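Local atomic coordinates of MAU2 chromatid cohesion factor homolog (Saccharomyces cerevisiae, PDB entry 4XDN), a protein that pairs with Scc2 to form the complex required for cohesin to associate with chromosomes, and so takes part in sister chromatid cohesion. Residues A[417-420]-A[421-424]; A[442-446]-A[447-451]; A[622-625]-A[626-630]; A[605-608]-A[609-612]. One frame throughout, in Å; residues are numbered along the deposited sequence.

Interaction 1 (A[417-420]-A[421-424]); sequences RLLQ and AMKV. With SO4 (sulfate ion), chain C.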
# COMPACT_ATOMS: atom_id res chain seq x y z
N ARG A 417 6.78 -14.18 8.33
CA ARG A 417 6.35 -15.51 8.73
C ARG A 417 5.76 -16.29 7.56
O ARG A 417 5.60 -17.51 7.64
CB ARG A 417 5.35 -15.44 9.89
CG ARG A 417 4.17 -14.50 9.69
CD ARG A 417 3.73 -13.88 11.02
NE ARG A 417 3.03 -12.61 10.83
CZ ARG A 417 1.90 -12.26 11.44
NH1 ARG A 417 1.31 -13.07 12.31
NH2 ARG A 417 1.36 -11.08 11.18
N LEU A 418 5.44 -15.60 6.47
CA LEU A 418 5.05 -16.28 5.24
C LEU A 418 6.28 -16.96 4.64
O LEU A 418 6.23 -18.15 4.30
CB LEU A 418 4.45 -15.30 4.22
CG LEU A 418 4.18 -15.88 2.83
CD1 LEU A 418 3.30 -17.11 2.90
CD2 LEU A 418 3.56 -14.84 1.91
N LEU A 419 7.37 -16.21 4.54
CA LEU A 419 8.63 -16.76 4.04
C LEU A 419 9.12 -17.88 4.94
O LEU A 419 9.75 -18.83 4.48
CB LEU A 419 9.69 -15.67 3.93
CG LEU A 419 9.58 -14.73 2.73
CD1 LEU A 419 10.56 -13.58 2.88
CD2 LEU A 419 9.82 -15.48 1.43
N GLN A 420 8.83 -17.77 6.23
CA GLN A 420 9.22 -18.80 7.19
C GLN A 420 8.35 -20.04 7.02
O GLN A 420 8.83 -21.17 7.13
CB GLN A 420 9.10 -18.26 8.62
CG GLN A 420 9.37 -19.30 9.70
CD GLN A 420 10.71 -20.00 9.54
OE1 GLN A 420 11.67 -19.41 9.04
NE2 GLN A 420 10.77 -21.26 9.95
N ALA A 421 7.06 -19.84 6.74
CA ALA A 421 6.14 -20.94 6.53
C ALA A 421 6.51 -21.71 5.27
O ALA A 421 6.47 -22.95 5.25
CB ALA A 421 4.71 -20.43 6.43
N MET A 422 6.86 -20.98 4.22
CA MET A 422 7.28 -21.58 2.97
C MET A 422 8.57 -22.37 3.16
O MET A 422 8.78 -23.40 2.51
CB MET A 422 7.47 -20.50 1.90
CG MET A 422 6.18 -19.81 1.49
SD MET A 422 6.45 -18.26 0.61
CE MET A 422 7.52 -18.80 -0.72
N LYS A 423 9.42 -21.88 4.05
CA LYS A 423 10.68 -22.57 4.35
C LYS A 423 10.40 -23.92 4.98
O LYS A 423 11.07 -24.91 4.67
CB LYS A 423 11.55 -21.72 5.27
CG LYS A 423 12.90 -22.35 5.60
CD LYS A 423 13.87 -21.33 6.17
CE LYS A 423 15.25 -21.94 6.37
NZ LYS A 423 15.25 -23.04 7.37
N VAL A 424 9.40 -23.97 5.86
CA VAL A 424 9.02 -25.22 6.50
C VAL A 424 8.43 -26.18 5.47
O VAL A 424 8.74 -27.37 5.48
CB VAL A 424 8.00 -24.99 7.63
CG1 VAL A 424 7.47 -26.31 8.18
CG2 VAL A 424 8.63 -24.18 8.74
S SO4 C . 5.66 -10.29 9.92
O1 SO4 C . 6.43 -9.54 8.92
O2 SO4 C . 6.37 -10.28 11.19
O3 SO4 C . 4.35 -9.67 10.08
O4 SO4 C . 5.50 -11.66 9.47
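The first turns of helix 415-426 hold an anion at their N-terminal end and, along their length, backbone i to i+4 bonds, R417 O to A421 N among them, and side-chain contacts such as L418 with M422. A sulfate, probably from the crystallisation liquor, lies at the helix start, where the first backbone N-H groups have no carbonyl of a preceding turn to bond to: R417 N reaches its O4 at 3.0 Å, and G414 N and V416 N also bond to the ion. The R417 side chain folds back to the same place because CG sits between the backbone N and the carbonyl carbon (chi1 51°). Its NE meets O4 at 3.0 Å, with O4 at the edge of the guanidinium and in its plane; NE and NH2 make further, weak bonds to O3. O4 is thus gripped by the backbone and the side chain of one residue. Beyond this, the helix closes through M422 N to L418 O at 2.9 Å (162°) and A421 N to R417 O at 2.9 Å. M422 lays SD against the branch carbon CG of L418 at 4.0 Å, while the Q420 side chain slants across V424, NE2 3.8 Å from CG2. K423 sends its amine to E427. L418, L419 and M422 pack on W392 of helix 369-398, A421 and M422 on Y435 of helix 432-440, and M422 also touches an apolar side chain of the other protein.

Interaction 2 (A[442-446]-A[447-451]); sequences GGTSS and EVKMI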
# COMPACT_ATOMS: atom_id res chain seq x y z
N GLY A 442 -5.22 -11.24 12.42
CA GLY A 442 -6.08 -10.17 11.97
C GLY A 442 -5.38 -9.04 11.23
O GLY A 442 -6.01 -8.29 10.50
N GLY A 443 -4.07 -8.93 11.42
CA GLY A 443 -3.31 -7.83 10.85
C GLY A 443 -2.87 -8.06 9.41
O GLY A 443 -2.44 -7.13 8.73
N THR A 444 -2.99 -9.30 8.94
CA THR A 444 -2.48 -9.67 7.63
C THR A 444 -3.49 -9.43 6.52
O THR A 444 -4.69 -9.63 6.71
CB THR A 444 -2.06 -11.15 7.61
OG1 THR A 444 -3.22 -11.98 7.73
CG2 THR A 444 -1.10 -11.44 8.75
N SER A 445 -2.99 -9.01 5.37
CA SER A 445 -3.84 -8.78 4.20
C SER A 445 -4.49 -10.08 3.75
O SER A 445 -3.99 -11.17 4.05
CB SER A 445 -3.02 -8.18 3.06
OG SER A 445 -2.12 -9.13 2.52
N SER A 446 -5.59 -9.97 3.03
CA SER A 446 -6.31 -11.13 2.54
C SER A 446 -5.46 -11.92 1.55
O SER A 446 -5.55 -13.14 1.47
CB SER A 446 -7.63 -10.71 1.89
OG SER A 446 -7.41 -9.80 0.83
N GLU A 447 -4.63 -11.21 0.79
CA GLU A 447 -3.76 -11.84 -0.19
C GLU A 447 -2.81 -12.84 0.47
O GLU A 447 -2.64 -13.96 -0.02
CB GLU A 447 -2.96 -10.78 -0.96
CG GLU A 447 -2.06 -11.34 -2.05
CD GLU A 447 -1.35 -10.25 -2.82
OE1 GLU A 447 -0.88 -9.28 -2.18
OE2 GLU A 447 -1.25 -10.36 -4.06
N VAL A 448 -2.20 -12.43 1.57
CA VAL A 448 -1.30 -13.30 2.32
C VAL A 448 -2.07 -14.45 2.94
O VAL A 448 -1.63 -15.60 2.91
CB VAL A 448 -0.54 -12.52 3.41
CG1 VAL A 448 0.24 -13.46 4.33
CG2 VAL A 448 0.38 -11.49 2.78
N LYS A 449 -3.24 -14.13 3.51
CA LYS A 449 -4.11 -15.15 4.08
C LYS A 449 -4.44 -16.22 3.06
O LYS A 449 -4.47 -17.41 3.37
CB LYS A 449 -5.41 -14.52 4.60
CG LYS A 449 -5.26 -13.75 5.90
CD LYS A 449 -6.61 -13.28 6.40
CE LYS A 449 -6.51 -12.66 7.78
NZ LYS A 449 -7.84 -12.35 8.36
N MET A 450 -4.69 -15.79 1.82
CA MET A 450 -5.12 -16.70 0.78
C MET A 450 -3.97 -17.54 0.24
O MET A 450 -4.15 -18.72 -0.07
CB MET A 450 -5.77 -15.92 -0.36
CG MET A 450 -7.19 -15.46 -0.02
SD MET A 450 -8.14 -14.95 -1.47
CE MET A 450 -8.17 -16.49 -2.39
N ILE A 451 -2.78 -16.95 0.12
CA ILE A 451 -1.59 -17.71 -0.23
C ILE A 451 -1.38 -18.80 0.81
O ILE A 451 -1.06 -19.94 0.48
CB ILE A 451 -0.33 -16.81 -0.32
CG1 ILE A 451 -0.44 -15.87 -1.52
CG2 ILE A 451 0.95 -17.65 -0.42
CD1 ILE A 451 0.63 -14.80 -1.58
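S445 is the N-cap of helix 446-466, and over it K449 from the first turn lies back toward T444. K449 can be traced outward. Its CB rests on S446 O at 3.4 Å. CG, set anti to the carbonyl carbon (chi1 -75°), lies close to both T444 OG1 (3.3 Å) and S445 O. CD continues past the same two oxygens at longer range, and CE comes back to 3.4 Å from T444 OG1 with T444 O close by. The chain is extended throughout, so its methylenes run across the threonine and carry the amine beyond it; K449 also packs against L489 of helix 472-490. An alanine here would keep only the CB contact and would probably leave T444 OG1 without its aliphatic cover and L489 short of a packing partner. T444 OG1 bonds to S441 O in the same loop and weakly to L438 O of helix 432-440. E447 points its carboxylate elsewhere, to R229 and to the backbone of the other protein in the assembly. The backbone turns through K449 N to S445 O at 3.1 Å, a nearly straight bond (168°), and M450 N to S446 O at 2.8 Å. The cap proper is weak: V448 N donates to S445 OG at 3.4 Å, and V448 CG2 lies equally near that oxygen.

Interaction 3 (A[622-625]-A[626-630]); sequences KDVA and LTNAK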
# COMPACT_ATOMS: atom_id res chain seq x y z
N LYS A 622 14.03 -44.27 -29.03
CA LYS A 622 15.03 -43.32 -28.56
C LYS A 622 14.50 -42.48 -27.41
O LYS A 622 15.21 -42.22 -26.44
CB LYS A 622 15.49 -42.41 -29.71
CG LYS A 622 16.41 -41.27 -29.27
CD LYS A 622 16.97 -40.51 -30.47
CE LYS A 622 15.93 -39.63 -31.13
NZ LYS A 622 15.48 -38.53 -30.23
N ASP A 623 13.25 -42.05 -27.52
CA ASP A 623 12.65 -41.18 -26.52
C ASP A 623 12.34 -41.92 -25.22
O ASP A 623 12.38 -41.33 -24.15
CB ASP A 623 11.39 -40.53 -27.08
CG ASP A 623 11.67 -39.63 -28.27
OD1 ASP A 623 12.33 -38.59 -28.08
OD2 ASP A 623 11.23 -39.97 -29.39
N VAL A 624 12.04 -43.21 -25.33
CA VAL A 624 11.85 -44.04 -24.14
C VAL A 624 13.16 -44.16 -23.37
O VAL A 624 13.19 -44.06 -22.14
CB VAL A 624 11.33 -45.45 -24.49
CG1 VAL A 624 11.43 -46.40 -23.30
CG2 VAL A 624 9.90 -45.37 -24.98
N ALA A 625 14.25 -44.37 -24.10
CA ALA A 625 15.56 -44.54 -23.50
C ALA A 625 15.98 -43.28 -22.74
O ALA A 625 16.38 -43.35 -21.58
CB ALA A 625 16.59 -44.88 -24.56
N LEU A 626 15.88 -42.13 -23.40
CA LEU A 626 16.28 -40.87 -22.79
C LEU A 626 15.38 -40.51 -21.62
O LEU A 626 15.86 -39.97 -20.62
CB LEU A 626 16.26 -39.75 -23.83
CG LEU A 626 17.19 -39.92 -25.03
CD1 LEU A 626 17.00 -38.79 -26.02
CD2 LEU A 626 18.64 -39.99 -24.58
N THR A 627 14.09 -40.80 -21.74
CA THR A 627 13.14 -40.46 -20.68
C THR A 627 13.35 -41.34 -19.45
O THR A 627 13.33 -40.85 -18.32
CB THR A 627 11.68 -40.60 -21.16
OG1 THR A 627 11.49 -39.80 -22.33
CG2 THR A 627 10.71 -40.13 -20.07
N ASN A 628 13.56 -42.64 -19.66
CA ASN A 628 13.89 -43.54 -18.55
C ASN A 628 15.16 -43.08 -17.86
O ASN A 628 15.25 -43.09 -16.63
CB ASN A 628 14.05 -44.98 -19.05
CG ASN A 628 12.79 -45.80 -18.86
OD1 ASN A 628 12.14 -45.75 -17.82
ND2 ASN A 628 12.44 -46.58 -19.88
N ALA A 629 16.15 -42.69 -18.65
CA ALA A 629 17.42 -42.20 -18.12
C ALA A 629 17.20 -40.96 -17.26
O ALA A 629 17.79 -40.84 -16.19
CB ALA A 629 18.39 -41.90 -19.26
N LYS A 630 16.36 -40.05 -17.74
CA LYS A 630 16.09 -38.82 -17.01
C LYS A 630 15.37 -39.12 -15.70
O LYS A 630 15.64 -38.48 -14.68
CB LYS A 630 15.26 -37.86 -17.87
CG LYS A 630 14.94 -36.53 -17.18
CD LYS A 630 16.20 -35.77 -16.79
CE LYS A 630 15.86 -34.45 -16.13
NZ LYS A 630 17.07 -33.71 -15.70
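T627 and D623 form the tight part of this helical turn: both the hydroxyl and the amide of T627 bond to one carbonyl. T627 OG1 donates to D623 O at 2.5 Å, a bond so short that its exact length is doubtful, and T627 N reaches the same oxygen at 3.0 Å; the two donors arrive from opposite faces of the carbonyl plane. The hydroxyl gets there because OG1 stands beside the backbone N, anti to the carbonyl carbon (chi1 -55°), which curls it back over the preceding turn. The buried hydroxyl thereby finds its acceptor within its own helix, which probably holds the threonine's rotation, with its methyl turned away from D623 O. A second close pair lies next to it, where V624 and N628 run side by side and point the same way, V624 CG1 at 3.6 Å from N628 ND2.

The outer side is looser. L626 crosses K622, and their side chains meet only as CD1 of L626 against CG of K622 at 4.1 Å, although L626 CG sits nearer to K622 O. The K622 chain bends at its last two torsions so that NZ comes to 3.8 Å from D623 OD1, a long salt bridge; the other carboxylate oxygen, OD2, is paired with R620. K622, A625, L626 and A629 are exposed and border crystal neighbours.

In helix 621-638 the inner side faces helix 601-618, with D623 and V624 on C615, T627 on H611 and N628 on L612, while T627 also meets F591 of helix 580-593 and N628 touches the other protein.

Interaction 4 (A[605-608]-A[609-612]); sequences YVIG and IWHL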
# COMPACT_ATOMS: atom_id res chain seq x y z
N TYR A 605 9.51 -35.15 -12.27
CA TYR A 605 9.43 -36.60 -12.21
C TYR A 605 8.03 -37.09 -12.59
O TYR A 605 7.88 -37.99 -13.41
CB TYR A 605 9.81 -37.09 -10.80
CG TYR A 605 9.65 -38.58 -10.60
CD1 TYR A 605 10.61 -39.47 -11.08
CD2 TYR A 605 8.55 -39.10 -9.93
CE1 TYR A 605 10.47 -40.83 -10.89
CE2 TYR A 605 8.41 -40.46 -9.73
CZ TYR A 605 9.37 -41.32 -10.22
OH TYR A 605 9.22 -42.68 -10.03
N VAL A 606 7.01 -36.48 -11.99
CA VAL A 606 5.63 -36.83 -12.30
C VAL A 606 5.33 -36.56 -13.77
O VAL A 606 4.71 -37.37 -14.45
CB VAL A 606 4.64 -36.06 -11.39
CG1 VAL A 606 3.19 -36.31 -11.80
CG2 VAL A 606 4.86 -36.45 -9.94
N ILE A 607 5.79 -35.40 -14.26
CA ILE A 607 5.67 -35.07 -15.67
C ILE A 607 6.41 -36.11 -16.51
O ILE A 607 5.99 -36.47 -17.60
CB ILE A 607 6.24 -33.67 -15.99
CG1 ILE A 607 5.57 -32.60 -15.10
CG2 ILE A 607 6.10 -33.35 -17.48
CD1 ILE A 607 4.61 -31.67 -15.82
N GLY A 608 7.54 -36.58 -15.98
CA GLY A 608 8.35 -37.57 -16.66
C GLY A 608 7.62 -38.89 -16.83
O GLY A 608 7.75 -39.54 -17.87
N ILE A 609 6.87 -39.29 -15.81
CA ILE A 609 6.09 -40.52 -15.88
C ILE A 609 5.09 -40.41 -17.03
O ILE A 609 4.91 -41.34 -17.81
CB ILE A 609 5.33 -40.81 -14.57
CG1 ILE A 609 6.32 -41.02 -13.42
CG2 ILE A 609 4.44 -42.05 -14.71
CD1 ILE A 609 5.67 -41.12 -12.05
N TRP A 610 4.44 -39.25 -17.12
CA TRP A 610 3.45 -39.00 -18.16
C TRP A 610 4.09 -39.05 -19.54
O TRP A 610 3.56 -39.68 -20.46
CB TRP A 610 2.78 -37.65 -17.93
CG TRP A 610 1.82 -37.26 -19.00
CD1 TRP A 610 0.91 -38.07 -19.62
CD2 TRP A 610 1.67 -35.97 -19.59
NE1 TRP A 610 0.20 -37.35 -20.56
CE2 TRP A 610 0.65 -36.06 -20.56
CE3 TRP A 610 2.30 -34.73 -19.39
CZ2 TRP A 610 0.25 -34.97 -21.32
CZ3 TRP A 610 1.90 -33.65 -20.15
CH2 TRP A 610 0.88 -33.78 -21.10
N HIS A 611 5.23 -38.39 -19.68
CA HIS A 611 5.92 -38.34 -20.96
C HIS A 611 6.41 -39.73 -21.38
O HIS A 611 6.39 -40.06 -22.56
CB HIS A 611 7.09 -37.37 -20.90
CG HIS A 611 7.75 -37.15 -22.22
ND1 HIS A 611 7.10 -36.55 -23.28
CD2 HIS A 611 8.99 -37.47 -22.67
CE1 HIS A 611 7.92 -36.50 -24.32
NE2 HIS A 611 9.07 -37.06 -23.98
N LEU A 612 6.84 -40.53 -20.41
CA LEU A 612 7.29 -41.89 -20.70
C LEU A 612 6.16 -42.73 -21.30
O LEU A 612 6.39 -43.52 -22.21
CB LEU A 612 7.82 -42.57 -19.42
CG LEU A 612 8.22 -44.04 -19.57
CD1 LEU A 612 9.33 -44.22 -20.59
CD2 LEU A 612 8.64 -44.62 -18.22
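The ring of Y605 receives I609 over one face: CG1 of the isoleucine stands 4.3 Å above the ring plane, offset toward the rim, and its CD1 comes to 3.7 Å from Y605 CE2. This is an i to i+4 aliphatic-on-aromatic contact within helix 601-618. Two further flat groups leave the same helix on other sides: W610 meets Y570 of helix 562-575 edge-to-face, and H611 meets the ring of Y584 with the planes at about 35°. Within the helix I607 CG2 is a distant neighbour of the indole, 4.5 Å from W610 CE3. CG1 of I609 is anti to the carbonyl carbon (chi1 -62°), which lays it back along the helix, 3.4 Å from Y605 O, and carries CD1 on to the ring. An alanine in place of I609 would probably take away the aliphatic contact on that face of Y605 and leave a gap beside the aromatic side chain of the other protein that I609 also touches. Regular helix bonds accompany this contact, such as I609 N to Y605 O at 2.9 Å and H611 N to I607 O at 2.9 Å. The polar ends find mates elsewhere: Y605 OH bonds to the backbone of the other protein, and H611 ND1 to S587 OG of helix 580-593. Every residue here is buried: apolar surfaces are covered by packing, and the buried Y605 OH and H611 ND1 are each satisfied by a hydrogen bond.

How the interactions relate
Taken from the N terminus, interaction 1 comes first, then interaction 2, interaction 4 and interaction 3. All are in series along the chain; none nests in or crosses another, and each closes a single helical turn or the cap at a helix start. Interactions 1 and 2 touch: R417 NH2 lies 3.5 Å from T444 CG2, and L418 meets I451, joining helix 415-426 to the start of helix 446-466. Interactions 4 and 3 lie on consecutive helices, 601-618 and 621-638, packed where T627 OG1 approaches H611 CD2 at 3.4 Å. The pairs are well separated, with centres of interactions 2 and 3 about 44 Å apart, within one elongated, mainly helical array.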